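Ribonuclease T2 (Homo sapiens, PDB 3T0O) cleaves single-stranded RNA, preferentially between purine and uridine residues, and so degrades microbial RNA into fragments that are sensed by TLR8 in innate immunity. Local coordinates at residues H89-H94 with N105-Y110; W38-L43 with A71-V76; I14-W19 with G42-K47. All coordinates share one frame; numbering follows the deposited sequence. Where two conformers were deposited one is given.

Contact 1 of 3, residues H89-H94 with N105-Y110; sequences HEWEKH and NSQKKY
Trp91 and Gln107 are the residues whose backbones come nearest between 89-94 and 105-110, with 7.5 Å between Trp91 CA and Gln107 CA. The first segment is helical throughout, part of helix 84-98, and widens into a pi-type turn at 91-94; the second runs from a loop into the start of helix 107-121. The contact is thus a helix-to-helix packing in the alpha/beta fold of the RNase T2 family, and no direct hydrogen bond crosses it. Ser106 is the N-cap of the second helix, its OG accepting from Lys109 N at 3.0 Å.

The indole of Trp91 carries the interface. Its CG lies anti to the backbone N (chi1 172°), which sends the ring out from its helix toward Gln107 and Tyr110. Gln107 lies across one face in a CH-pi contact, its CG 3.3 Å from the centroid of the Trp91 six-membered ring and almost on the ring normal. The Gln107 amide, stacked 29° from the indole plane, is tied down at both ends by Asn58 N and Pro56 O, while Trp91 NE1 donates to Trp55 O.

At the indole edge stands Tyr110, in an offset edge-to-face pair: the edge of Trp91 is directed at the tyrosine face, planes 71° apart, and Trp91 CE3 is 3.8 Å from Tyr110 CD2. The phenol reaches on toward helix 84-98, which carries the probable active-site residues Glu90 and His94; Tyr110 OH packs 3.6 Å from His94 CB and is also hydrogen-bonded to Leu43 O. Glu90, whose OE1 also receives Trp44 NE1, is linked to this hydroxyl through one water, which donates to Glu90 OE1 at 2.8 Å and to Tyr110 OH at 2.6 Å.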
loop_
_atom_site.group_PDB
_atom_site.type_symbol
_atom_site.label_atom_id
_atom_site.label_comp_id
_atom_site.label_asym_id
_atom_site.label_seq_id
_atom_site.Cartn_x
_atom_site.Cartn_y
_atom_site.Cartn_z
ATOM N N HIS A 89 -10.675 3.035 9.020
ATOM C CA HIS A 89 -11.233 2.782 7.686
ATOM C C HIS A 89 -10.702 1.468 7.122
ATOM O O HIS A 89 -11.463 0.626 6.628
ATOM C CB HIS A 89 -10.862 3.944 6.744
ATOM C CG HIS A 89 -11.222 3.701 5.314
ATOM N ND1 HIS A 89 -12.478 3.967 4.822
ATOM C CD2 HIS A 89 -10.487 3.245 4.267
ATOM C CE1 HIS A 89 -12.526 3.630 3.541
ATOM N NE2 HIS A 89 -11.332 3.205 3.174
ATOM N N GLU A 90 -9.410 1.246 7.262
ATOM C CA GLU A 90 -8.808 0.040 6.720
ATOM C C GLU A 90 -9.343 -1.168 7.456
ATOM O O GLU A 90 -9.586 -2.224 6.841
ATOM C CB GLU A 90 -7.306 0.070 6.819
ATOM C CG GLU A 90 -6.756 1.150 5.816
ATOM C CD GLU A 90 -7.000 0.806 4.355
ATOM O OE1 GLU A 90 -6.816 -0.363 3.936
ATOM O OE2 GLU A 90 -7.407 1.731 3.620
ATOM N N TRP A 91 -9.418 -1.079 8.794
ATOM C CA TRP A 91 -9.978 -2.205 9.539
ATOM C C TRP A 91 -11.420 -2.526 9.118
ATOM O O TRP A 91 -11.783 -3.668 8.859
ATOM C CB TRP A 91 -9.957 -1.928 11.047
ATOM C CG TRP A 91 -10.736 -3.047 11.768
ATOM C CD1 TRP A 91 -11.999 -2.950 12.323
ATOM C CD2 TRP A 91 -10.378 -4.429 11.828
ATOM N NE1 TRP A 91 -12.379 -4.157 12.807
ATOM C CE2 TRP A 91 -11.428 -5.093 12.480
ATOM C CE3 TRP A 91 -9.272 -5.168 11.386
ATOM C CZ2 TRP A 91 -11.410 -6.492 12.738
ATOM C CZ3 TRP A 91 -9.227 -6.564 11.715
ATOM C CH2 TRP A 91 -10.297 -7.201 12.318
ATOM N N GLU A 92 -12.268 -1.517 9.059
ATOM C CA GLU A 92 -13.708 -1.721 8.880
ATOM C C GLU A 92 -13.995 -2.206 7.439
ATOM O O GLU A 92 -14.791 -3.165 7.201
ATOM C CB GLU A 92 -14.450 -0.454 9.397
ATOM C CG GLU A 92 -14.158 -0.305 10.937
ATOM C CD GLU A 92 -14.906 0.762 11.756
ATOM O OE1 GLU A 92 -15.616 1.614 11.168
ATOM O OE2 GLU A 92 -14.782 0.744 13.021
ATOM N N LYS A 93 -13.246 -1.621 6.493
ATOM C CA LYS A 93 -13.450 -1.976 5.104
ATOM C C LYS A 93 -12.812 -3.301 4.743
ATOM O O LYS A 93 -13.417 -4.044 4.006
ATOM C CB LYS A 93 -12.954 -0.885 4.182
ATOM C CG LYS A 93 -13.342 -1.057 2.695
ATOM C CD LYS A 93 -12.852 0.159 1.885
ATOM C CE LYS A 93 -13.537 0.289 0.516
ATOM N NZ LYS A 93 -15.002 0.681 0.615
ATOM N N HIS A 94 -11.617 -3.581 5.255
ATOM C CA HIS A 94 -10.833 -4.689 4.748
ATOM C C HIS A 94 -10.531 -5.744 5.794
ATOM O O HIS A 94 -10.654 -6.938 5.535
ATOM C CB HIS A 94 -9.501 -4.158 4.174
ATOM C CG HIS A 94 -9.698 -3.171 3.069
ATOM N ND1 HIS A 94 -10.317 -3.488 1.881
ATOM C CD2 HIS A 94 -9.429 -1.840 3.026
ATOM C CE1 HIS A 94 -10.370 -2.398 1.122
ATOM N NE2 HIS A 94 -9.829 -1.391 1.793
ATOM N N ASN A 105 -7.102 -13.076 12.149
ATOM C CA ASN A 105 -8.432 -13.138 12.762
ATOM C C ASN A 105 -8.619 -12.264 14.009
ATOM O O ASN A 105 -9.544 -12.480 14.791
ATOM C CB ASN A 105 -8.874 -14.601 12.944
ATOM C CG ASN A 105 -8.246 -15.241 14.157
ATOM O OD1 ASN A 105 -7.345 -14.667 14.769
ATOM N ND2 ASN A 105 -8.670 -16.444 14.490
ATOM N N SER A 106 -7.787 -11.248 14.158
ATOM C CA SER A 106 -7.988 -10.258 15.209
ATOM C C SER A 106 -7.397 -8.981 14.682
ATOM O O SER A 106 -6.633 -9.022 13.757
ATOM C CB SER A 106 -7.310 -10.663 16.529
ATOM O OG SER A 106 -5.874 -10.581 16.405
ATOM N N GLN A 107 -7.755 -7.857 15.287
ATOM C CA GLN A 107 -7.157 -6.619 14.869
ATOM C C GLN A 107 -5.637 -6.673 14.976
ATOM O O GLN A 107 -4.901 -6.249 14.039
ATOM C CB GLN A 107 -7.769 -5.403 15.568
ATOM C CG GLN A 107 -9.234 -5.282 15.134
ATOM C CD GLN A 107 -9.955 -4.137 15.784
ATOM O OE1 GLN A 107 -9.380 -3.081 15.948
ATOM N NE2 GLN A 107 -11.262 -4.342 16.139
ATOM N N LYS A 108 -5.142 -7.158 16.102
ATOM C CA LYS A 108 -3.704 -7.175 16.280
ATOM C C LYS A 108 -3.018 -8.066 15.240
ATOM O O LYS A 108 -1.929 -7.743 14.750
ATOM C CB LYS A 108 -3.352 -7.626 17.719
ATOM C CG LYS A 108 -1.883 -7.685 17.951
ATOM C CD LYS A 108 -1.251 -6.342 18.074
ATOM C CE LYS A 108 0.150 -6.486 18.814
ATOM N NZ LYS A 108 0.071 -7.037 20.195
ATOM N N LYS A 109 -3.631 -9.193 14.934
ATOM C CA LYS A 109 -3.014 -10.143 14.010
ATOM C C LYS A 109 -3.053 -9.597 12.596
ATOM O O LYS A 109 -2.058 -9.688 11.880
ATOM C CB LYS A 109 -3.724 -11.505 14.095
ATOM C CG LYS A 109 -3.270 -12.270 15.313
ATOM C CD LYS A 109 -4.208 -13.475 15.609
ATOM C CE LYS A 109 -4.021 -14.562 14.576
ATOM N NZ LYS A 109 -4.856 -15.779 15.099
ATOM N N TYR A 110 -4.179 -9.010 12.191
ATOM C CA TYR A 110 -4.278 -8.416 10.890
ATOM C C TYR A 110 -3.273 -7.271 10.692
ATOM O O TYR A 110 -2.543 -7.231 9.713
ATOM C CB TYR A 110 -5.727 -7.883 10.746
ATOM C CG TYR A 110 -5.926 -7.056 9.519
ATOM C CD1 TYR A 110 -6.018 -7.666 8.282
ATOM C CD2 TYR A 110 -6.001 -5.673 9.590
ATOM C CE1 TYR A 110 -6.220 -6.915 7.119
ATOM C CE2 TYR A 110 -6.200 -4.935 8.431
ATOM C CZ TYR A 110 -6.351 -5.602 7.220
ATOM O OH TYR A 110 -6.547 -4.867 6.049
HETATM O O HOH W 1 -5.683 -2.536 5.200
#

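Contact 2 of 3, residues W38-L43 with A71-V76; sequences WTIHGL and AYWPDV
Two direct hydrogen bonds join Ile40 and His41 to the last residue of helix 66-72 and the residue that follows it. Ile40 N donates to Tyr72 O at 2.8 Å, nearly straight at the hydrogen (172°). The second, from Trp73 NE1 to His41 O at 2.9 Å, is bent (134°), the indole nitrogen standing well above the carbonyl plane. A water adds a three-way bridge: it accepts from Thr39 OG1 and donates to Ile40 O and Pro74 O.

The apolar part centres on Trp73, the first residue to leave helical geometry. Ile40 CG2, anti to the backbone N, sits over the indole face in a CH-pi contact 3.6 Å from the centroid of the Trp73 five-membered ring. Ile40 CD1 runs on to Trp73 CE3, and the six-membered ring meets the strand again further along, Trp73 CZ2 lying 3.7 Å from Gly42 CA. Beside this, Thr39 CB packs on Pro74 CD (3.7 Å).

The C-terminal end of the helix and the turn after it are thereby fastened to strand 39-45 beside His41, a predicted active-site residue whose ND1 is hydrogen-bonded to Gln174 OE1. Strand 12-18 pairs with this strand, while Leu115 and Tyr118 of helix 107-121 also pack on Ile40.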
loop_
_atom_site.group_PDB
_atom_site.type_symbol
_atom_site.label_atom_id
_atom_site.label_comp_id
_atom_site.label_asym_id
_atom_site.label_seq_id
_atom_site.Cartn_x
_atom_site.Cartn_y
_atom_site.Cartn_z
ATOM N N TRP A 38 8.022 4.172 0.036
ATOM C CA TRP A 38 6.721 3.574 -0.122
ATOM C C TRP A 38 6.199 3.110 1.179
ATOM O O TRP A 38 6.938 2.542 1.995
ATOM C CB TRP A 38 6.834 2.330 -1.037
ATOM C CG TRP A 38 7.172 2.761 -2.460
ATOM C CD1 TRP A 38 8.447 3.095 -2.957
ATOM C CD2 TRP A 38 6.256 2.925 -3.539
ATOM N NE1 TRP A 38 8.317 3.502 -4.277
ATOM C CE2 TRP A 38 7.007 3.380 -4.668
ATOM C CE3 TRP A 38 4.872 2.722 -3.673
ATOM C CZ2 TRP A 38 6.416 3.672 -5.891
ATOM C CZ3 TRP A 38 4.272 2.979 -4.910
ATOM C CH2 TRP A 38 5.059 3.434 -6.020
ATOM N N THR A 39 4.912 3.405 1.410
ATOM C CA THR A 39 4.287 3.000 2.685
ATOM C C THR A 39 3.049 2.154 2.422
ATOM O O THR A 39 2.595 1.970 1.280
ATOM C CB THR A 39 3.808 4.265 3.505
ATOM O OG1 THR A 39 2.923 5.027 2.659
ATOM C CG2 THR A 39 5.018 5.110 3.818
ATOM N N ILE A 40 2.504 1.573 3.522
ATOM C CA ILE A 40 1.361 0.703 3.417
ATOM C C ILE A 40 0.085 1.466 3.197
ATOM O O ILE A 40 -0.232 2.392 3.960
ATOM C CB ILE A 40 1.196 -0.097 4.709
ATOM C CG1 ILE A 40 2.473 -0.902 4.964
ATOM C CG2 ILE A 40 -0.046 -0.988 4.552
ATOM C CD1 ILE A 40 2.477 -1.541 6.387
ATOM N N HIS A 41 -0.642 1.131 2.144
ATOM C CA HIS A 41 -2.018 1.566 2.042
ATOM C C HIS A 41 -2.922 0.573 2.768
ATOM O O HIS A 41 -3.638 0.950 3.714
ATOM C CB HIS A 41 -2.371 1.675 0.606
ATOM C CG HIS A 41 -3.676 2.357 0.417
ATOM N ND1 HIS A 41 -4.104 2.782 -0.819
ATOM C CD2 HIS A 41 -4.636 2.701 1.304
ATOM C CE1 HIS A 41 -5.298 3.340 -0.700
ATOM N NE2 HIS A 41 -5.650 3.321 0.574
ATOM N N GLY A 42 -2.845 -0.718 2.409
ATOM C CA GLY A 42 -3.540 -1.683 3.221
ATOM C C GLY A 42 -3.355 -3.089 2.670
ATOM O O GLY A 42 -2.661 -3.301 1.686
ATOM N N LEU A 43 -3.959 -4.043 3.380
ATOM C CA LEU A 43 -3.973 -5.419 3.015
ATOM C C LEU A 43 -5.409 -5.805 2.753
ATOM O O LEU A 43 -6.216 -5.885 3.669
ATOM C CB LEU A 43 -3.344 -6.259 4.137
ATOM C CG LEU A 43 -3.402 -7.751 3.835
ATOM C CD1 LEU A 43 -2.485 -8.106 2.697
ATOM C CD2 LEU A 43 -2.928 -8.550 5.107
ATOM N N ALA A 71 5.193 4.824 11.338
ATOM C CA ALA A 71 6.316 4.929 10.388
ATOM C C ALA A 71 5.972 4.354 9.018
ATOM O O ALA A 71 6.335 4.932 8.005
ATOM C CB ALA A 71 7.492 4.169 10.900
ATOM N N TYR A 72 5.230 3.255 9.028
ATOM C CA TYR A 72 5.080 2.512 7.776
ATOM C C TYR A 72 3.674 2.579 7.280
ATOM O O TYR A 72 3.429 2.191 6.110
ATOM C CB TYR A 72 5.411 1.000 8.059
ATOM C CG TYR A 72 6.809 0.723 8.532
ATOM C CD1 TYR A 72 7.840 1.525 8.159
ATOM C CD2 TYR A 72 7.021 -0.331 9.394
ATOM C CE1 TYR A 72 9.169 1.265 8.655
ATOM C CE2 TYR A 72 8.296 -0.588 9.908
ATOM C CZ TYR A 72 9.337 0.221 9.516
ATOM O OH TYR A 72 10.634 -0.074 9.991
ATOM N N TRP A 73 2.726 3.018 8.097
ATOM C CA TRP A 73 1.329 3.040 7.663
ATOM C C TRP A 73 0.748 4.434 7.932
ATOM O O TRP A 73 -0.364 4.596 8.415
ATOM C CB TRP A 73 0.579 1.941 8.399
ATOM C CG TRP A 73 -0.624 1.412 7.675
ATOM C CD1 TRP A 73 -1.492 2.091 6.859
ATOM C CD2 TRP A 73 -1.137 0.084 7.822
ATOM N NE1 TRP A 73 -2.506 1.217 6.410
ATOM C CE2 TRP A 73 -2.298 -0.012 7.014
ATOM C CE3 TRP A 73 -0.660 -1.057 8.504
ATOM C CZ2 TRP A 73 -3.055 -1.259 6.906
ATOM C CZ3 TRP A 73 -1.409 -2.262 8.376
ATOM C CH2 TRP A 73 -2.545 -2.329 7.573
ATOM N N PRO A 74 1.457 5.481 7.523
ATOM C CA PRO A 74 0.936 6.820 7.816
ATOM C C PRO A 74 -0.219 7.210 6.916
ATOM O O PRO A 74 -0.420 6.591 5.860
ATOM C CB PRO A 74 2.122 7.749 7.439
ATOM C CG PRO A 74 2.843 6.996 6.301
ATOM C CD PRO A 74 2.778 5.529 6.830
ATOM N N ASP A 75 -0.990 8.209 7.361
ATOM C CA ASP A 75 -2.106 8.673 6.561
ATOM C C ASP A 75 -1.634 9.668 5.558
ATOM O O ASP A 75 -1.433 10.818 5.859
ATOM C CB ASP A 75 -3.155 9.271 7.468
ATOM C CG ASP A 75 -4.357 9.792 6.706
ATOM O OD1 ASP A 75 -4.341 9.729 5.460
ATOM O OD2 ASP A 75 -5.314 10.289 7.365
ATOM N N VAL A 76 -1.395 9.181 4.354
ATOM C CA VAL A 76 -0.901 10.051 3.272
ATOM C C VAL A 76 -1.903 10.213 2.171
ATOM O O VAL A 76 -1.519 10.646 1.065
ATOM C CB VAL A 76 0.452 9.516 2.745
ATOM C CG1 VAL A 76 1.496 9.607 3.867
ATOM C CG2 VAL A 76 0.327 8.082 2.191
HETATM O O HOH W 2 0.628 4.929 4.164
#

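Contact 3 of 3, residues I14-W19 with G42-K47; sequences IMVQHW and GLWPDK
Val16 and Trp44 form the side-chain centre of an antiparallel strand pair. Val16 CG2, anti to its carbonyl carbon, rests over one indole face toward the rim, 3.6 Å from the centroid of the Trp44 six-membered ring. On the same face of the sheet Ile14 extends CD1 to Asp46 CB at 4.0 Å; on the other, Met15 CB meets Leu43 CD1.

The backbone sets this register. Ile14 and Trp44 are a hydrogen-bonded pair: Ile14 N donates to Trp44 O at 2.7 Å and Trp44 N returns to Ile14 O at 2.8 Å. Val16 and Gly42 are the next such pair, with Val16 N to Gly42 O at 2.8 Å and a longer return, Gly42 N to Val16 O at 3.2 Å. Between them lies the non-hydrogen-bonded pair Met15-Leu43, where Leu43 CA adds a CA-H...O contact to Ile14 O. His41 and Gly42 both face Val16, a classic beta bulge.

Further out, Trp44 NE1 donates to Glu90 OE1, and the indole stacks on His94 and meets His41 edge-to-face. Asp46 forms a salt bridge with Lys12. Strand 171-180 continues the sheet beyond 12-18. The whole is a bulged antiparallel ladder in the RNase T2 sheet, carrying on its Val16 face a tryptophan that borders all three active-site residues, two predicted and one assigned by similarity.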
loop_
_atom_site.group_PDB
_atom_site.type_symbol
_atom_site.label_atom_id
_atom_site.label_comp_id
_atom_site.label_asym_id
_atom_site.label_seq_id
_atom_site.Cartn_x
_atom_site.Cartn_y
_atom_site.Cartn_z
ATOM N N ILE A 14 -4.634 -8.505 -1.362
ATOM C CA ILE A 14 -3.795 -7.589 -2.141
ATOM C C ILE A 14 -3.026 -6.705 -1.179
ATOM O O ILE A 14 -3.656 -6.002 -0.361
ATOM C CB ILE A 14 -4.675 -6.749 -3.063
ATOM C CG1 ILE A 14 -5.544 -7.588 -3.962
ATOM C CG2 ILE A 14 -3.741 -5.864 -3.983
ATOM C CD1 ILE A 14 -6.690 -6.744 -4.612
ATOM N N MET A 15 -1.682 -6.797 -1.187
ATOM C CA MET A 15 -0.887 -5.902 -0.356
ATOM C C MET A 15 -0.680 -4.646 -1.196
ATOM O O MET A 15 -0.106 -4.702 -2.268
ATOM C CB MET A 15 0.462 -6.503 -0.004
ATOM C CG MET A 15 1.427 -5.471 0.598
ATOM S SD MET A 15 0.862 -4.723 2.174
ATOM C CE MET A 15 2.313 -3.904 2.782
ATOM N N VAL A 16 -1.157 -3.503 -0.703
ATOM C CA VAL A 16 -1.213 -2.274 -1.485
ATOM C C VAL A 16 -0.276 -1.308 -0.819
ATOM O O VAL A 16 -0.399 -1.010 0.395
ATOM C CB VAL A 16 -2.635 -1.709 -1.390
ATOM C CG1 VAL A 16 -2.687 -0.423 -2.262
ATOM C CG2 VAL A 16 -3.592 -2.800 -1.894
ATOM N N GLN A 17 0.717 -0.779 -1.563
ATOM C CA GLN A 17 1.672 0.173 -1.027
ATOM C C GLN A 17 1.633 1.394 -1.959
ATOM O O GLN A 17 1.373 1.254 -3.140
ATOM C CB GLN A 17 3.063 -0.438 -1.057
ATOM C CG GLN A 17 3.165 -1.600 -0.072
ATOM C CD GLN A 17 4.487 -2.299 -0.134
ATOM O OE1 GLN A 17 4.650 -3.324 -0.856
ATOM N NE2 GLN A 17 5.441 -1.753 0.504
ATOM N N HIS A 18 1.853 2.555 -1.383
ATOM C CA HIS A 18 1.739 3.791 -2.174
ATOM C C HIS A 18 2.868 4.749 -1.901
ATOM O O HIS A 18 3.569 4.620 -0.927
ATOM C CB HIS A 18 0.334 4.407 -2.084
ATOM C CG HIS A 18 -0.117 4.704 -0.671
ATOM N ND1 HIS A 18 -1.441 5.015 -0.430
ATOM C CD2 HIS A 18 0.516 4.680 0.521
ATOM C CE1 HIS A 18 -1.571 5.269 0.864
ATOM N NE2 HIS A 18 -0.427 4.996 1.473
ATOM N N TRP A 19 3.038 5.684 -2.839
ATOM C CA TRP A 19 4.138 6.617 -2.829
ATOM C C TRP A 19 3.605 7.932 -2.347
ATOM O O TRP A 19 2.844 8.577 -3.032
ATOM C CB TRP A 19 4.677 6.708 -4.253
ATOM C CG TRP A 19 5.853 7.616 -4.350
ATOM C CD1 TRP A 19 5.964 8.805 -5.101
ATOM C CD2 TRP A 19 7.123 7.444 -3.706
ATOM N NE1 TRP A 19 7.232 9.332 -4.939
ATOM C CE2 TRP A 19 7.948 8.539 -4.086
ATOM C CE3 TRP A 19 7.649 6.457 -2.868
ATOM C CZ2 TRP A 19 9.272 8.680 -3.640
ATOM C CZ3 TRP A 19 8.954 6.606 -2.405
ATOM C CH2 TRP A 19 9.737 7.720 -2.754
ATOM N N GLY A 42 -2.845 -0.718 2.409
ATOM C CA GLY A 42 -3.540 -1.683 3.221
ATOM C C GLY A 42 -3.355 -3.089 2.670
ATOM O O GLY A 42 -2.661 -3.301 1.686
ATOM N N LEU A 43 -3.959 -4.043 3.380
ATOM C CA LEU A 43 -3.973 -5.419 3.015
ATOM C C LEU A 43 -5.409 -5.805 2.753
ATOM O O LEU A 43 -6.216 -5.885 3.669
ATOM C CB LEU A 43 -3.344 -6.259 4.137
ATOM C CG LEU A 43 -3.402 -7.751 3.835
ATOM C CD1 LEU A 43 -2.485 -8.106 2.697
ATOM C CD2 LEU A 43 -2.928 -8.550 5.107
ATOM N N TRP A 44 -5.741 -5.911 1.485
ATOM C CA TRP A 44 -7.164 -5.945 1.137
ATOM C C TRP A 44 -7.622 -7.278 0.570
ATOM O O TRP A 44 -7.062 -7.747 -0.427
ATOM C CB TRP A 44 -7.368 -4.949 0.001
ATOM C CG TRP A 44 -7.055 -3.513 0.345
ATOM C CD1 TRP A 44 -6.848 -2.984 1.512
ATOM C CD2 TRP A 44 -6.988 -2.465 -0.617
ATOM N NE1 TRP A 44 -6.589 -1.614 1.397
ATOM C CE2 TRP A 44 -6.680 -1.301 0.074
ATOM C CE3 TRP A 44 -7.183 -2.422 -1.991
ATOM C CZ2 TRP A 44 -6.528 -0.061 -0.561
ATOM C CZ3 TRP A 44 -7.013 -1.196 -2.620
ATOM C CH2 TRP A 44 -6.663 -0.095 -1.931
ATOM N N PRO A 45 -8.644 -7.900 1.148
ATOM C CA PRO A 45 -9.302 -9.014 0.439
ATOM C C PRO A 45 -9.763 -8.466 -0.898
ATOM O O PRO A 45 -10.259 -7.328 -0.962
ATOM C CB PRO A 45 -10.459 -9.375 1.367
ATOM C CG PRO A 45 -9.879 -9.091 2.739
ATOM C CD PRO A 45 -9.141 -7.709 2.526
ATOM N N ASP A 46 -9.636 -9.290 -1.917
ATOM C CA ASP A 46 -9.907 -8.805 -3.270
ATOM C C ASP A 46 -11.376 -8.492 -3.526
ATOM O O ASP A 46 -11.668 -7.457 -4.120
ATOM C CB ASP A 46 -9.320 -9.755 -4.346
ATOM C CG ASP A 46 -9.917 -11.168 -4.317
ATOM O OD1 ASP A 46 -10.630 -11.548 -3.381
ATOM O OD2 ASP A 46 -9.754 -11.898 -5.348
ATOM N N LYS A 47 -12.289 -9.306 -3.056
ATOM C CA LYS A 47 -13.649 -9.224 -3.563
ATOM C C LYS A 47 -14.722 -8.930 -2.527
ATOM O O LYS A 47 -15.898 -8.959 -2.839
ATOM C CB LYS A 47 -13.955 -10.514 -4.299
ATOM C CG LYS A 47 -13.203 -10.728 -5.605
ATOM C CD LYS A 47 -13.565 -9.708 -6.702
ATOM C CE LYS A 47 -12.754 -9.978 -7.969
ATOM N NZ LYS A 47 -11.376 -9.421 -7.853
#

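In the fold
Strand 39-45 ties the three contacts together. Along the chain contact 3 begins first, at 14-19; contacts 3 and 2 then meet on the strand, sharing Gly42 and Leu43 with centres about 10 Å apart; contact 2 closes at 71-76, where helix 66-72 ends, and contact 1, between helices 84-98 and 107-121, follows both. The centre of contact 1 lies about 14 Å from that of contact 2 and 12 Å from that of contact 3. It still touches the strand, through residues of both its helices. His41 from the strand and Glu90 and His94 from helix 84-98 are thereby brought together, consistent with one active site built at the sheet-helix junction.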